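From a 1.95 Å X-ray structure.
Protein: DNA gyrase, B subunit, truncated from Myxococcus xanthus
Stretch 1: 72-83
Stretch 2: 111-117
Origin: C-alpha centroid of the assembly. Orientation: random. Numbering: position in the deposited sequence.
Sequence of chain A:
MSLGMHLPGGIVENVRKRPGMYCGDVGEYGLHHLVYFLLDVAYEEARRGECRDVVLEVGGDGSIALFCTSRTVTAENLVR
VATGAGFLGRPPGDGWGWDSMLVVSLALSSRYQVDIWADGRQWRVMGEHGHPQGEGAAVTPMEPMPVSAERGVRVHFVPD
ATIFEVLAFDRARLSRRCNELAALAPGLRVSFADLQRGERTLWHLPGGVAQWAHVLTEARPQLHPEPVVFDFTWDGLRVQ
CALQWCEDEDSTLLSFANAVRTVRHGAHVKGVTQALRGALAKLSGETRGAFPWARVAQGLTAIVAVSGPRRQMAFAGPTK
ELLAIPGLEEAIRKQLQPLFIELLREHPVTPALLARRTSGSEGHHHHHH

Stretch 1 (72-83) TVTAENLVRVAT
Stretch 2 111-117: RYQVDIW

Helix 75-82 packs across strand 111-117 of the same chain, the two running nearly antiparallel (155° between their N-to-C directions) with axes 9.2 Å apart at closest approach. The register is set where the helix begins: the CA atoms of Ala 75 and Ile 116 lie 5.9 Å apart, and from there the helix runs back along the strand, Leu 78 reaching Val 114 and Ala 82 reaching Tyr 112. The strand is extended throughout (phi -156° to -110°, psi 126° to 168°), so alternate CA-to-CB bonds, those of Tyr 112, Val 114 and Ile 116, point toward the helix. The contact buries 286 Å² in total and contains no direct hydrogen bond between the stretches; it is chiefly apolar packing.

Ile 116 covers the most surface, 93 Å². With chi1 -51° (m) and chi2 101°, between wells, it meets the start of the helix with both ends of its branched side chain: CG2 lies 3.8 Å from Ala 75 N, 3.9 Å from Thr 74 C and 4.2 Å from Val 73 CG1, while CD1 lies 3.9 Å from Ala 75 CB. The CA-to-CB bond of Ala 75 points sideways, and its small methyl sits against Ile 116 CD1 where the helix backbone also comes close to the strand. Val 73 (phi/psi -56/142, chi1 68°, p) points toward the strand from the loop before the helix. The CA-to-CB bond of Thr 74 (-128/158, chi1 70°, p) points away from the strand, and its OG1 caps the helix, accepting from Asn 77 N at 3.0 Å.

Leu 78 is second, with 43 Å². Its chi1 of -97° is between wells and chi2 is -67° (m); the side chain spans two strand residues, CG lying 4.0 Å from Ile 116 CG1 and CD1 lying 3.8 Å from Val 114 CG1. Val 114 (chi1 173°, t) is buried and offers a compact branched surface. Helical backbone bonds hold Leu 78 in place: its N donates to Thr 74 O at 3.2 Å, and its O accepts from Ala 82 N at 2.9 Å.

At the far end Tyr 112 (chi1 65°, p; chi2 -112°) extends its ring to the helix, bringing OH within 3.9 Å of Ala 82 CB. A water joins the stretches here, accepting from Tyr 112 OH at 2.6 Å and donating to Ala 82 O at 2.8 Å, so the hydroxyl of this buried tyrosine has a partner for its proton. The CA-to-CB bond of Asp 115 (chi1 -69°, m) points away from the helix, its OD2 accepting from Gln 113 NE2 at 2.9 Å.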

# COMPACT_ATOMS: atom_id res chain seq x y z
N THR A 72 -18.76 -4.59 -5.30
CA THR A 72 -19.11 -3.64 -6.37
C THR A 72 -18.57 -3.91 -7.79
O THR A 72 -19.09 -3.37 -8.77
CB THR A 72 -18.73 -2.20 -5.99
OG1 THR A 72 -17.31 -2.14 -5.70
CG2 THR A 72 -19.54 -1.73 -4.79
N VAL A 73 -17.51 -4.72 -7.90
CA VAL A 73 -16.86 -4.91 -9.21
C VAL A 73 -17.85 -5.39 -10.27
O VAL A 73 -18.76 -6.20 -9.99
CB VAL A 73 -15.62 -5.87 -9.12
CG1 VAL A 73 -16.06 -7.33 -8.80
CG2 VAL A 73 -14.78 -5.77 -10.40
N THR A 74 -17.71 -4.90 -11.50
CA THR A 74 -18.48 -5.45 -12.62
C THR A 74 -17.60 -5.84 -13.80
O THR A 74 -16.51 -5.30 -14.00
CB THR A 74 -19.50 -4.44 -13.16
OG1 THR A 74 -18.79 -3.39 -13.80
CG2 THR A 74 -20.32 -3.84 -12.02
N ALA A 75 -18.11 -6.73 -14.64
CA ALA A 75 -17.40 -7.09 -15.86
C ALA A 75 -17.25 -5.90 -16.81
O ALA A 75 -16.23 -5.77 -17.48
CB ALA A 75 -18.08 -8.27 -16.57
N GLU A 76 -18.27 -5.04 -16.90
CA GLU A 76 -18.18 -3.88 -17.79
C GLU A 76 -17.06 -2.93 -17.36
O GLU A 76 -16.34 -2.38 -18.19
CB GLU A 76 -19.48 -3.08 -17.80
CG GLU A 76 -19.53 -2.22 -19.04
CD GLU A 76 -20.31 -0.95 -18.86
OE1 GLU A 76 -21.29 -0.94 -18.07
OE2 GLU A 76 -19.95 0.04 -19.55
N ASN A 77 -16.97 -2.73 -16.04
CA ASN A 77 -15.86 -2.01 -15.37
C ASN A 77 -14.50 -2.56 -15.84
O ASN A 77 -13.69 -1.79 -16.36
CB ASN A 77 -16.11 -2.10 -13.84
CG ASN A 77 -14.88 -1.79 -12.94
OD1 ASN A 77 -13.80 -1.36 -13.38
ND2 ASN A 77 -15.08 -2.03 -11.64
N LEU A 78 -14.30 -3.87 -15.74
CA LEU A 78 -13.02 -4.50 -16.12
C LEU A 78 -12.72 -4.36 -17.60
O LEU A 78 -11.58 -4.04 -17.96
CB LEU A 78 -12.95 -5.98 -15.69
CG LEU A 78 -12.22 -6.26 -14.37
CD1 LEU A 78 -10.68 -5.93 -14.52
CD2 LEU A 78 -12.82 -5.44 -13.23
N VAL A 79 -13.71 -4.58 -18.46
CA VAL A 79 -13.47 -4.44 -19.91
C VAL A 79 -13.03 -3.01 -20.25
O VAL A 79 -12.07 -2.82 -21.01
CB VAL A 79 -14.67 -4.86 -20.77
CG1 VAL A 79 -14.42 -4.51 -22.26
CG2 VAL A 79 -14.91 -6.39 -20.62
N ARG A 80 -13.70 -2.01 -19.67
CA ARG A 80 -13.34 -0.61 -19.91
C ARG A 80 -11.92 -0.28 -19.43
O ARG A 80 -11.13 0.30 -20.19
CB ARG A 80 -14.36 0.35 -19.26
CG ARG A 80 -15.75 0.32 -19.91
CD ARG A 80 -16.66 1.41 -19.29
NE ARG A 80 -16.26 2.76 -19.72
CZ ARG A 80 -16.45 3.88 -19.02
NH1 ARG A 80 -17.04 3.86 -17.83
NH2 ARG A 80 -16.02 5.04 -19.53
N VAL A 81 -11.60 -0.61 -18.18
CA VAL A 81 -10.28 -0.31 -17.64
C VAL A 81 -9.19 -1.07 -18.38
O VAL A 81 -8.09 -0.55 -18.54
CB VAL A 81 -10.20 -0.52 -16.11
CG1 VAL A 81 -8.78 -0.40 -15.63
CG2 VAL A 81 -11.11 0.50 -15.38
N ALA A 82 -9.50 -2.27 -18.87
CA ALA A 82 -8.52 -3.05 -19.62
C ALA A 82 -8.01 -2.36 -20.90
O ALA A 82 -6.91 -2.64 -21.34
CB ALA A 82 -9.08 -4.45 -19.96
N THR A 83 -8.81 -1.48 -21.52
CA THR A 83 -8.28 -0.71 -22.66
C THR A 83 -7.87 0.74 -22.34
O THR A 83 -7.62 1.54 -23.25
CB THR A 83 -9.18 -0.71 -23.85
OG1 THR A 83 -10.47 -0.21 -23.48
CG2 THR A 83 -9.33 -2.13 -24.39
N ARG A 111 0.24 -12.43 -22.31
CA ARG A 111 -1.12 -12.97 -22.21
C ARG A 111 -1.67 -12.70 -20.84
O ARG A 111 -0.91 -12.64 -19.88
CB ARG A 111 -1.12 -14.49 -22.45
CG ARG A 111 -0.17 -15.30 -21.60
CD ARG A 111 0.02 -16.69 -22.25
NE ARG A 111 0.95 -17.56 -21.54
CZ ARG A 111 2.28 -17.46 -21.59
NH1 ARG A 111 2.85 -16.48 -22.27
NH2 ARG A 111 3.04 -18.33 -20.93
N TYR A 112 -3.00 -12.60 -20.76
CA TYR A 112 -3.65 -12.52 -19.49
C TYR A 112 -5.04 -13.16 -19.51
O TYR A 112 -5.58 -13.46 -20.56
CB TYR A 112 -3.75 -11.07 -18.99
CG TYR A 112 -4.60 -10.07 -19.75
CD1 TYR A 112 -4.00 -9.02 -20.44
CD2 TYR A 112 -6.00 -10.12 -19.73
CE1 TYR A 112 -4.76 -8.05 -21.08
CE2 TYR A 112 -6.77 -9.14 -20.36
CZ TYR A 112 -6.13 -8.12 -21.04
OH TYR A 112 -6.86 -7.14 -21.66
N GLN A 113 -5.57 -13.33 -18.31
CA GLN A 113 -6.95 -13.81 -18.15
C GLN A 113 -7.56 -13.10 -16.98
O GLN A 113 -6.99 -13.09 -15.89
CB GLN A 113 -6.95 -15.32 -17.92
CG GLN A 113 -8.35 -15.86 -17.61
CD GLN A 113 -8.35 -17.38 -17.51
OE1 GLN A 113 -7.75 -18.06 -18.35
NE2 GLN A 113 -9.03 -17.93 -16.49
N VAL A 114 -8.71 -12.47 -17.20
CA VAL A 114 -9.38 -11.81 -16.11
C VAL A 114 -10.74 -12.53 -15.88
O VAL A 114 -11.48 -12.73 -16.82
CB VAL A 114 -9.63 -10.33 -16.47
CG1 VAL A 114 -10.50 -9.62 -15.43
CG2 VAL A 114 -8.28 -9.58 -16.60
N ASP A 115 -11.04 -12.86 -14.64
CA ASP A 115 -12.33 -13.48 -14.29
C ASP A 115 -13.07 -12.58 -13.34
O ASP A 115 -12.49 -12.01 -12.42
CB ASP A 115 -12.11 -14.83 -13.63
CG ASP A 115 -11.57 -15.88 -14.59
OD1 ASP A 115 -12.39 -16.50 -15.30
OD2 ASP A 115 -10.33 -16.13 -14.61
N ILE A 116 -14.38 -12.42 -13.56
CA ILE A 116 -15.18 -11.56 -12.70
C ILE A 116 -16.37 -12.42 -12.28
O ILE A 116 -17.03 -13.02 -13.13
CB ILE A 116 -15.70 -10.27 -13.42
CG1 ILE A 116 -14.58 -9.49 -14.15
CG2 ILE A 116 -16.41 -9.34 -12.43
CD1 ILE A 116 -14.56 -9.75 -15.66
N TRP A 117 -16.61 -12.51 -10.97
CA TRP A 117 -17.74 -13.28 -10.43
C TRP A 117 -18.71 -12.25 -9.88
O TRP A 117 -18.30 -11.32 -9.19
CB TRP A 117 -17.30 -14.20 -9.28
CG TRP A 117 -16.47 -15.42 -9.65
CD1 TRP A 117 -16.90 -16.69 -9.83
CD2 TRP A 117 -15.03 -15.46 -9.83
NE1 TRP A 117 -15.84 -17.53 -10.13
CE2 TRP A 117 -14.68 -16.79 -10.13
CE3 TRP A 117 -14.03 -14.49 -9.77
CZ2 TRP A 117 -13.36 -17.18 -10.37
CZ3 TRP A 117 -12.71 -14.87 -10.02
CH2 TRP A 117 -12.39 -16.21 -10.29
O HOH W 1 -5.54 -4.94 -22.03